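Local coordinates for dipeptide transport protein DPPA (Bacillus subtilis, PDB 1HI9), which removes N-terminal residues from peptides containing D-amino acids, as a zinc-dependent aminopeptidase whose active sites line the inner chamber of a homodecamer, at residues Val148-Ala158 against Ile165-Thr176; Leu136-Tyr144 against Asp253-Met261. One frame throughout, in Å; residues are numbered along the deposited sequence.

Contact 1: Val148-Ala158 against Ile165-Thr176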
loop_
_atom_site.group_PDB
_atom_site.type_symbol
_atom_site.label_atom_id
_atom_site.label_comp_id
_atom_site.label_asym_id
_atom_site.label_seq_id
_atom_site.Cartn_x
_atom_site.Cartn_y
_atom_site.Cartn_z
ATOM N N VAL A 148 38.363 -12.888 -27.509
ATOM C CA VAL A 148 36.970 -13.225 -27.297
ATOM C C VAL A 148 36.663 -14.309 -28.326
ATOM O O VAL A 148 36.414 -14.025 -29.498
ATOM C CB VAL A 148 36.059 -12.005 -27.529
ATOM C CG1 VAL A 148 34.606 -12.403 -27.399
ATOM C CG2 VAL A 148 36.406 -10.905 -26.532
ATOM N N LEU A 149 36.694 -15.557 -27.880
ATOM C CA LEU A 149 36.473 -16.692 -28.761
ATOM C C LEU A 149 35.051 -16.856 -29.260
ATOM O O LEU A 149 34.827 -17.232 -30.412
ATOM C CB LEU A 149 36.908 -17.976 -28.056
ATOM C CG LEU A 149 38.342 -17.963 -27.525
ATOM C CD1 LEU A 149 38.684 -19.328 -26.922
ATOM C CD2 LEU A 149 39.308 -17.630 -28.657
ATOM N N MET A 150 34.088 -16.571 -28.393
ATOM C CA MET A 150 32.687 -16.738 -28.745
ATOM C C MET A 150 31.790 -15.691 -28.093
ATOM O O MET A 150 32.081 -15.191 -27.009
ATOM C CB MET A 150 32.231 -18.130 -28.310
ATOM C CG MET A 150 30.856 -18.542 -28.795
ATOM S SD MET A 150 30.399 -20.125 -28.084
ATOM C CE MET A 150 28.726 -19.796 -27.549
ATOM N N VAL A 151 30.692 -15.379 -28.770
ATOM C CA VAL A 151 29.712 -14.427 -28.279
ATOM C C VAL A 151 28.335 -14.991 -28.625
ATOM O O VAL A 151 28.057 -15.268 -29.789
ATOM C CB VAL A 151 29.882 -13.036 -28.951
ATOM C CG1 VAL A 151 28.749 -12.106 -28.535
ATOM C CG2 VAL A 151 31.220 -12.419 -28.553
ATOM N N ALA A 152 27.489 -15.181 -27.612
ATOM C CA ALA A 152 26.145 -15.707 -27.822
ATOM C C ALA A 152 25.103 -14.696 -27.372
ATOM O O ALA A 152 25.321 -13.929 -26.430
ATOM C CB ALA A 152 25.966 -17.005 -27.064
ATOM N N GLY A 153 23.967 -14.699 -28.055
ATOM C CA GLY A 153 22.895 -13.777 -27.732
ATOM C C GLY A 153 21.919 -13.786 -28.889
ATOM O O GLY A 153 21.716 -14.828 -29.516
ATOM N N ASP A 154 21.302 -12.648 -29.181
ATOM C CA ASP A 154 20.372 -12.581 -30.299
ATOM C C ASP A 154 21.171 -12.387 -31.592
ATOM O O ASP A 154 22.391 -12.246 -31.559
ATOM C CB ASP A 154 19.382 -11.424 -30.115
ATOM C CG ASP A 154 20.023 -10.053 -30.347
ATOM O OD1 ASP A 154 21.128 -9.802 -29.832
ATOM O OD2 ASP A 154 19.407 -9.235 -31.036
ATOM N N ASP A 155 20.478 -12.381 -32.725
ATOM C CA ASP A 155 21.131 -12.216 -34.009
ATOM C C ASP A 155 21.830 -10.875 -34.121
ATOM O O ASP A 155 22.871 -10.796 -34.752
ATOM C CB ASP A 155 20.115 -12.375 -35.142
ATOM C CG ASP A 155 19.026 -11.294 -35.124
ATOM O OD1 ASP A 155 18.393 -11.085 -34.056
ATOM O OD2 ASP A 155 18.807 -10.673 -36.190
ATOM N N ARG A 156 21.279 -9.826 -33.509
ATOM C CA ARG A 156 21.913 -8.506 -33.592
ATOM C C ARG A 156 23.211 -8.405 -32.794
ATOM O O ARG A 156 24.142 -7.697 -33.195
ATOM C CB ARG A 156 20.961 -7.398 -33.128
ATOM C CG ARG A 156 19.651 -7.301 -33.896
ATOM C CD ARG A 156 19.783 -7.435 -35.415
ATOM N NE ARG A 156 20.572 -6.395 -36.042
ATOM C CZ ARG A 156 20.286 -5.764 -37.176
ATOM N NH1 ARG A 156 19.184 -6.029 -37.877
ATOM N NH2 ARG A 156 21.144 -4.857 -37.612
ATOM N N ALA A 157 23.271 -9.095 -31.659
ATOM C CA ALA A 157 24.475 -9.073 -30.834
ATOM C C ALA A 157 25.558 -9.837 -31.569
ATOM O O ALA A 157 26.731 -9.472 -31.523
ATOM C CB ALA A 157 24.206 -9.718 -29.477
ATOM N N ALA A 158 25.153 -10.900 -32.255
ATOM C CA ALA A 158 26.097 -11.721 -32.996
ATOM C C ALA A 158 26.713 -10.895 -34.120
ATOM O O ALA A 158 27.918 -10.914 -34.318
ATOM C CB ALA A 158 25.389 -12.950 -33.566
ATOM N N ILE A 165 35.099 -8.160 -33.943
ATOM C CA ILE A 165 36.132 -9.169 -33.742
ATOM C C ILE A 165 36.203 -10.152 -34.912
ATOM O O ILE A 165 35.317 -10.987 -35.097
ATOM C CB ILE A 165 35.858 -9.977 -32.462
ATOM C CG1 ILE A 165 35.615 -9.025 -31.289
ATOM C CG2 ILE A 165 37.036 -10.907 -32.175
ATOM C CD1 ILE A 165 35.136 -9.719 -30.025
ATOM N N PRO A 166 37.272 -10.073 -35.710
ATOM C CA PRO A 166 37.449 -10.965 -36.861
ATOM C C PRO A 166 37.496 -12.457 -36.501
ATOM O O PRO A 166 38.179 -12.862 -35.556
ATOM C CB PRO A 166 38.764 -10.482 -37.468
ATOM C CG PRO A 166 38.782 -9.003 -37.109
ATOM C CD PRO A 166 38.323 -9.042 -35.665
ATOM N N ASN A 167 36.768 -13.266 -37.268
ATOM C CA ASN A 167 36.714 -14.715 -37.078
ATOM C C ASN A 167 36.062 -15.178 -35.783
ATOM O O ASN A 167 36.093 -16.365 -35.460
ATOM C CB ASN A 167 38.118 -15.326 -37.161
ATOM C CG ASN A 167 38.875 -14.876 -38.389
ATOM O OD1 ASN A 167 38.384 -14.999 -39.510
ATOM N ND2 ASN A 167 40.075 -14.338 -38.182
ATOM N N VAL A 168 35.476 -14.255 -35.035
ATOM C CA VAL A 168 34.836 -14.627 -33.785
ATOM C C VAL A 168 33.670 -15.570 -34.070
ATOM O O VAL A 168 33.015 -15.464 -35.106
ATOM C CB VAL A 168 34.304 -13.386 -33.032
ATOM C CG1 VAL A 168 33.179 -12.727 -33.824
ATOM C CG2 VAL A 168 33.816 -13.790 -31.650
ATOM N N THR A 169 33.424 -16.510 -33.165
ATOM C CA THR A 169 32.317 -17.440 -33.336
ATOM C C THR A 169 31.099 -16.865 -32.608
ATOM O O THR A 169 31.196 -16.431 -31.460
ATOM C CB THR A 169 32.651 -18.827 -32.753
ATOM O OG1 THR A 169 33.694 -19.431 -33.525
ATOM C CG2 THR A 169 31.429 -19.727 -32.792
ATOM N N THR A 170 29.958 -16.856 -33.284
ATOM C CA THR A 170 28.749 -16.322 -32.684
ATOM C C THR A 170 27.638 -17.359 -32.677
ATOM O O THR A 170 27.569 -18.227 -33.551
ATOM C CB THR A 170 28.250 -15.067 -33.430
ATOM O OG1 THR A 170 27.823 -15.424 -34.746
ATOM C CG2 THR A 170 29.365 -14.029 -33.535
ATOM N N ALA A 171 26.764 -17.258 -31.680
ATOM C CA ALA A 171 25.646 -18.177 -31.545
ATOM C C ALA A 171 24.374 -17.374 -31.313
ATOM O O ALA A 171 24.163 -16.821 -30.235
ATOM C CB ALA A 171 25.893 -19.127 -30.383
ATOM N N ALA A 172 23.535 -17.312 -32.340
ATOM C CA ALA A 172 22.285 -16.573 -32.272
ATOM C C ALA A 172 21.173 -17.468 -31.758
ATOM O O ALA A 172 20.502 -18.145 -32.531
ATOM C CB ALA A 172 21.925 -16.015 -33.658
ATOM N N VAL A 173 20.959 -17.455 -30.450
ATOM C CA VAL A 173 19.937 -18.310 -29.864
ATOM C C VAL A 173 18.520 -17.831 -30.145
ATOM O O VAL A 173 17.556 -18.553 -29.910
ATOM C CB VAL A 173 20.153 -18.434 -28.342
ATOM C CG1 VAL A 173 21.503 -19.086 -28.070
ATOM C CG2 VAL A 173 20.102 -17.050 -27.687
ATOM N N LYS A 174 18.388 -16.607 -30.640
ATOM C CA LYS A 174 17.068 -16.086 -30.960
ATOM C C LYS A 174 17.166 -14.963 -31.991
ATOM O O LYS A 174 18.214 -14.340 -32.136
ATOM C CB LYS A 174 16.370 -15.585 -29.684
ATOM C CG LYS A 174 17.164 -14.555 -28.888
ATOM C CD LYS A 174 16.455 -14.184 -27.601
ATOM C CE LYS A 174 17.320 -13.270 -26.737
ATOM N NZ LYS A 174 16.677 -12.919 -25.421
ATOM N N GLN A 175 16.070 -14.721 -32.703
ATOM C CA GLN A 175 16.011 -13.681 -33.722
ATOM C C GLN A 175 15.206 -12.488 -33.223
ATOM O O GLN A 175 14.087 -12.645 -32.730
ATOM C CB GLN A 175 15.346 -14.208 -34.993
ATOM C CG GLN A 175 16.055 -15.371 -35.644
ATOM C CD GLN A 175 17.404 -14.988 -36.208
ATOM O OE1 GLN A 175 17.516 -14.022 -36.967
ATOM N NE2 GLN A 175 18.436 -15.754 -35.859
ATOM N N THR A 176 15.774 -11.292 -33.359
ATOM C CA THR A 176 15.105 -10.073 -32.917
ATOM C C THR A 176 14.021 -9.614 -33.895
ATOM O O THR A 176 14.258 -9.541 -35.096
ATOM C CB THR A 176 16.128 -8.932 -32.742
ATOM O OG1 THR A 176 16.920 -9.175 -31.574
ATOM C CG2 THR A 176 15.420 -7.587 -32.630
#
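M150 and A152 lie beside T169 and A171 in two neighbouring parallel strands of a beta-alpha-beta unit whose connecting helix is 155-162. Backbone bonds run back and forth between the strands, from T169 N on L149 O to V173 N on G153 O. On the face carrying M150, the methionine chain has CG anti to its backbone N (chi1 -171°), which brings CE alongside A171 CB at 4.1 Å; A152 CB meets A171 CB at 3.9 Å. Helix 187-203 covers this side. The other face turns to the unit's own helix: T170 sets CB against A158 CB at 3.6 Å, while its OG1 bonds to E162. Near the strands' N-terminal end, V148 and I165 cross at about a right angle, I165 CD1 butting against V148 CB at 3.5 Å.

At G153 and at K174 the two chains turn a corner, and carboxylates take over. D154 caps helix 155-162, its OD1 taking A157 N from above the carboxylate plane; its side chain lies about 5 Å from that of the zinc ligand H104, so this corner borders the metal site. D155 OD1 receives T176 N at 2.7 Å, so the helix start is tied to the end of the second strand. T176 OG1, which also bonds to V112 N, donates a hydrogen bond to D154 OD2 at 2.5 Å, on the anti side of the carboxylate and 17° out of its plane.

Contact 2: Leu136-Tyr144 against Asp253-Met261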
loop_
_atom_site.group_PDB
_atom_site.type_symbol
_atom_site.label_atom_id
_atom_site.label_comp_id
_atom_site.label_asym_id
_atom_site.label_seq_id
_atom_site.Cartn_x
_atom_site.Cartn_y
_atom_site.Cartn_z
ATOM N N LEU A 136 33.269 -2.719 -25.127
ATOM C CA LEU A 136 34.071 -2.356 -23.968
ATOM C C LEU A 136 34.663 -3.591 -23.293
ATOM O O LEU A 136 35.839 -3.593 -22.932
ATOM C CB LEU A 136 33.240 -1.578 -22.946
ATOM C CG LEU A 136 32.946 -0.106 -23.227
ATOM C CD1 LEU A 136 32.175 0.484 -22.031
ATOM C CD2 LEU A 136 34.242 0.666 -23.448
ATOM N N ASN A 137 33.859 -4.637 -23.119
ATOM C CA ASN A 137 34.365 -5.836 -22.463
ATOM C C ASN A 137 35.439 -6.524 -23.316
ATOM O O ASN A 137 36.405 -7.088 -22.784
ATOM C CB ASN A 137 33.224 -6.810 -22.138
ATOM C CG ASN A 137 32.163 -6.193 -21.228
ATOM O OD1 ASN A 137 32.405 -5.190 -20.550
ATOM N ND2 ASN A 137 30.991 -6.796 -21.204
ATOM N N ALA A 138 35.286 -6.449 -24.636
ATOM C CA ALA A 138 36.256 -7.054 -25.533
ATOM C C ALA A 138 37.572 -6.298 -25.405
ATOM O O ALA A 138 38.647 -6.900 -25.366
ATOM C CB ALA A 138 35.747 -7.014 -26.974
ATOM N N TYR A 139 37.484 -4.971 -25.317
ATOM C CA TYR A 139 38.676 -4.145 -25.180
ATOM C C TYR A 139 39.407 -4.433 -23.872
ATOM O O TYR A 139 40.641 -4.433 -23.838
ATOM C CB TYR A 139 38.318 -2.660 -25.254
ATOM C CG TYR A 139 38.298 -2.102 -26.658
ATOM C CD1 TYR A 139 37.283 -1.243 -27.069
ATOM C CD2 TYR A 139 39.296 -2.428 -27.575
ATOM C CE1 TYR A 139 37.255 -0.723 -28.357
ATOM C CE2 TYR A 139 39.282 -1.910 -28.869
ATOM C CZ TYR A 139 38.254 -1.057 -29.253
ATOM O OH TYR A 139 38.225 -0.532 -30.530
ATOM N N VAL A 140 38.663 -4.669 -22.791
ATOM C CA VAL A 140 39.312 -4.970 -21.518
ATOM C C VAL A 140 39.976 -6.337 -21.644
ATOM O O VAL A 140 41.035 -6.567 -21.087
ATOM C CB VAL A 140 38.311 -4.984 -20.341
ATOM C CG1 VAL A 140 39.018 -5.454 -19.072
ATOM C CG2 VAL A 140 37.734 -3.590 -20.137
ATOM N N ALA A 141 39.345 -7.238 -22.384
ATOM C CA ALA A 141 39.911 -8.557 -22.592
ATOM C C ALA A 141 41.212 -8.373 -23.376
ATOM O O ALA A 141 42.212 -9.047 -23.116
ATOM C CB ALA A 141 38.940 -9.428 -23.380
ATOM N N GLY A 142 41.188 -7.443 -24.331
ATOM C CA GLY A 142 42.356 -7.169 -25.146
ATOM C C GLY A 142 43.531 -6.669 -24.329
ATOM O O GLY A 142 44.679 -7.013 -24.601
ATOM N N TYR A 143 43.241 -5.853 -23.323
ATOM C CA TYR A 143 44.272 -5.314 -22.452
ATOM C C TYR A 143 45.095 -6.444 -21.851
ATOM O O TYR A 143 46.283 -6.284 -21.608
ATOM C CB TYR A 143 43.643 -4.507 -21.323
ATOM C CG TYR A 143 44.655 -3.901 -20.383
ATOM C CD1 TYR A 143 45.286 -2.700 -20.689
ATOM C CD2 TYR A 143 45.007 -4.557 -19.195
ATOM C CE1 TYR A 143 46.252 -2.158 -19.836
ATOM C CE2 TYR A 143 45.972 -4.029 -18.333
ATOM C CZ TYR A 143 46.591 -2.823 -18.662
ATOM O OH TYR A 143 47.536 -2.280 -17.813
ATOM N N TYR A 144 44.453 -7.581 -21.598
ATOM C CA TYR A 144 45.142 -8.728 -21.021
ATOM C C TYR A 144 45.564 -9.719 -22.093
ATOM O O TYR A 144 45.980 -10.830 -21.782
ATOM C CB TYR A 144 44.249 -9.438 -19.999
ATOM C CG TYR A 144 43.956 -8.618 -18.755
ATOM C CD1 TYR A 144 42.747 -7.923 -18.616
ATOM C CD2 TYR A 144 44.886 -8.537 -17.715
ATOM C CE1 TYR A 144 42.471 -7.172 -17.474
ATOM C CE2 TYR A 144 44.621 -7.788 -16.569
ATOM C CZ TYR A 144 43.411 -7.111 -16.457
ATOM O OH TYR A 144 43.150 -6.381 -15.326
ATOM N N ASP A 253 44.817 4.190 -19.363
ATOM C CA ASP A 253 44.759 2.883 -20.005
ATOM C C ASP A 253 43.314 2.394 -20.074
ATOM O O ASP A 253 42.406 3.031 -19.536
ATOM C CB ASP A 253 45.596 1.870 -19.240
ATOM C CG ASP A 253 45.389 1.966 -17.751
ATOM O OD1 ASP A 253 46.045 2.809 -17.107
ATOM O OD2 ASP A 253 44.554 1.217 -17.218
ATOM N N MET A 254 43.102 1.259 -20.733
ATOM C CA MET A 254 41.754 0.718 -20.876
ATOM C C MET A 254 41.106 0.426 -19.521
ATOM O O MET A 254 39.904 0.612 -19.351
ATOM C CB MET A 254 41.786 -0.554 -21.726
ATOM C CG MET A 254 40.417 -1.038 -22.198
ATOM S SD MET A 254 39.503 0.214 -23.127
ATOM C CE MET A 254 37.833 -0.043 -22.434
ATOM N N LEU A 255 41.903 -0.026 -18.558
ATOM C CA LEU A 255 41.365 -0.327 -17.248
ATOM C C LEU A 255 40.789 0.914 -16.559
ATOM O O LEU A 255 39.726 0.845 -15.937
ATOM C CB LEU A 255 42.426 -0.975 -16.362
ATOM C CG LEU A 255 43.023 -2.288 -16.875
ATOM C CD1 LEU A 255 43.755 -2.968 -15.734
ATOM C CD2 LEU A 255 41.940 -3.222 -17.413
ATOM N N GLU A 256 41.480 2.046 -16.666
ATOM C CA GLU A 256 40.989 3.270 -16.050
ATOM C C GLU A 256 39.764 3.757 -16.824
ATOM O O GLU A 256 38.817 4.315 -16.253
ATOM C CB GLU A 256 42.064 4.363 -16.055
ATOM C CG GLU A 256 41.827 5.432 -15.000
ATOM C CD GLU A 256 42.653 6.693 -15.217
ATOM O OE1 GLU A 256 42.918 7.408 -14.218
ATOM O OE2 GLU A 256 43.026 6.980 -16.380
ATOM N N ALA A 257 39.782 3.529 -18.132
ATOM C CA ALA A 257 38.679 3.945 -18.987
ATOM C C ALA A 257 37.423 3.168 -18.609
ATOM O O ALA A 257 36.326 3.723 -18.599
ATOM C CB ALA A 257 39.025 3.694 -20.457
ATOM N N TYR A 258 37.597 1.891 -18.280
ATOM C CA TYR A 258 36.463 1.061 -17.918
ATOM C C TYR A 258 35.840 1.556 -16.626
ATOM O O TYR A 258 34.626 1.758 -16.540
ATOM C CB TYR A 258 36.888 -0.404 -17.764
ATOM C CG TYR A 258 35.713 -1.358 -17.737
ATOM C CD1 TYR A 258 35.058 -1.722 -18.908
ATOM C CD2 TYR A 258 35.232 -1.860 -16.536
ATOM C CE1 TYR A 258 33.947 -2.565 -18.885
ATOM C CE2 TYR A 258 34.124 -2.702 -16.499
ATOM C CZ TYR A 258 33.487 -3.049 -17.679
ATOM O OH TYR A 258 32.391 -3.876 -17.644
ATOM N N GLN A 259 36.674 1.766 -15.616
ATOM C CA GLN A 259 36.169 2.256 -14.340
ATOM C C GLN A 259 35.561 3.650 -14.446
ATOM O O GLN A 259 34.611 3.968 -13.733
ATOM C CB GLN A 259 37.270 2.216 -13.289
ATOM C CG GLN A 259 37.560 0.794 -12.843
ATOM C CD GLN A 259 38.402 0.733 -11.585
ATOM O OE1 GLN A 259 38.392 -0.271 -10.864
ATOM N NE2 GLN A 259 39.142 1.802 -11.314
ATOM N N ALA A 260 36.094 4.471 -15.342
ATOM C CA ALA A 260 35.544 5.799 -15.526
ATOM C C ALA A 260 34.123 5.615 -16.054
ATOM O O ALA A 260 33.220 6.374 -15.704
ATOM C CB ALA A 260 36.387 6.590 -16.514
ATOM N N MET A 261 33.925 4.599 -16.893
ATOM C CA MET A 261 32.605 4.319 -17.451
ATOM C C MET A 261 31.653 3.947 -16.322
ATOM O O MET A 261 30.531 4.441 -16.262
ATOM C CB MET A 261 32.696 3.183 -18.480
ATOM C CG MET A 261 31.362 2.725 -19.064
ATOM S SD MET A 261 30.523 1.513 -18.010
ATOM C CE MET A 261 31.699 0.171 -18.122
#
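M254 is the knob of this helix pair, seated in a hole formed by L136, Y139, V140 and Y143. Helices 136-143 and 254-261 run roughly antiparallel, their axes 9.8 Å apart at closest and their directions 150° from each other. With bends at chi2 and chi3, the methionine folds along the partner helix: CE reaches L136 CD2 at 3.8 Å, and SD lies against Y139 CB. The sulfur also makes a Met-aromatic contact with the Y139 ring, approaching its centroid obliquely at 5.3 Å. Other apolar packing extends the seam. L136 sends its second methyl, CD1, to M261 CG, and V140 divides its branches, CG1 going to L255 CD2 and CG2 to Y258 CD1 at 3.5 Å.

Aromatic contacts gather where the first helix ends. Y143, with its ring anti to the backbone N, offers a face to L255, whose CG sits 3.9 Å from the ring centroid and 17° off the normal, a CH-pi contact. L255 CD1 touches Y144 OH as well, and Y143 CD2 lies over the centre of the Y144 ring, so leucine and tyrosines form one cluster.

The polar link is a single hydrogen bond, Y258 OH to N137 OD1 at 3.2 Å, with the donor tilted 26° from the carbonyl plane. N137 ND2 bonds to Y103 OH, so both ends of the amide have a partner, which should hold its rotation, close to the zinc ligand E133. At the start of the second helix D253 serves as N-cap, taking E256 N.

Strand 121-126 borders the pair through F124, which touches L136 and M261, while strand 246-250 lies by E256 and A260, and P236 and L234 of a second subunit pack on E256 and Q259.

Strands 2-7, 53-58, 76-80 and 97-103 come first along the chain and belong to the mixed sheet. Helix 133-143 follows, and its 136-144 part opens the loop that contact 2 will close. Strand 148-152 comes next; six residues separate the segments of contact 1, which closes its short loop at 165-176 and adds two neighbouring strands to that sheet. Contact 1 is thus nested inside contact 2, with 108 residues lying between its two segments, the second beyond strand 246-250 of the antiparallel sheet. The contacts, with centres about 21 Å apart, meet at A138, whose CB packs on V148 CG2 and I165 CD1. Helix 133-143 therefore joins the mixed sheet to helix 254-268.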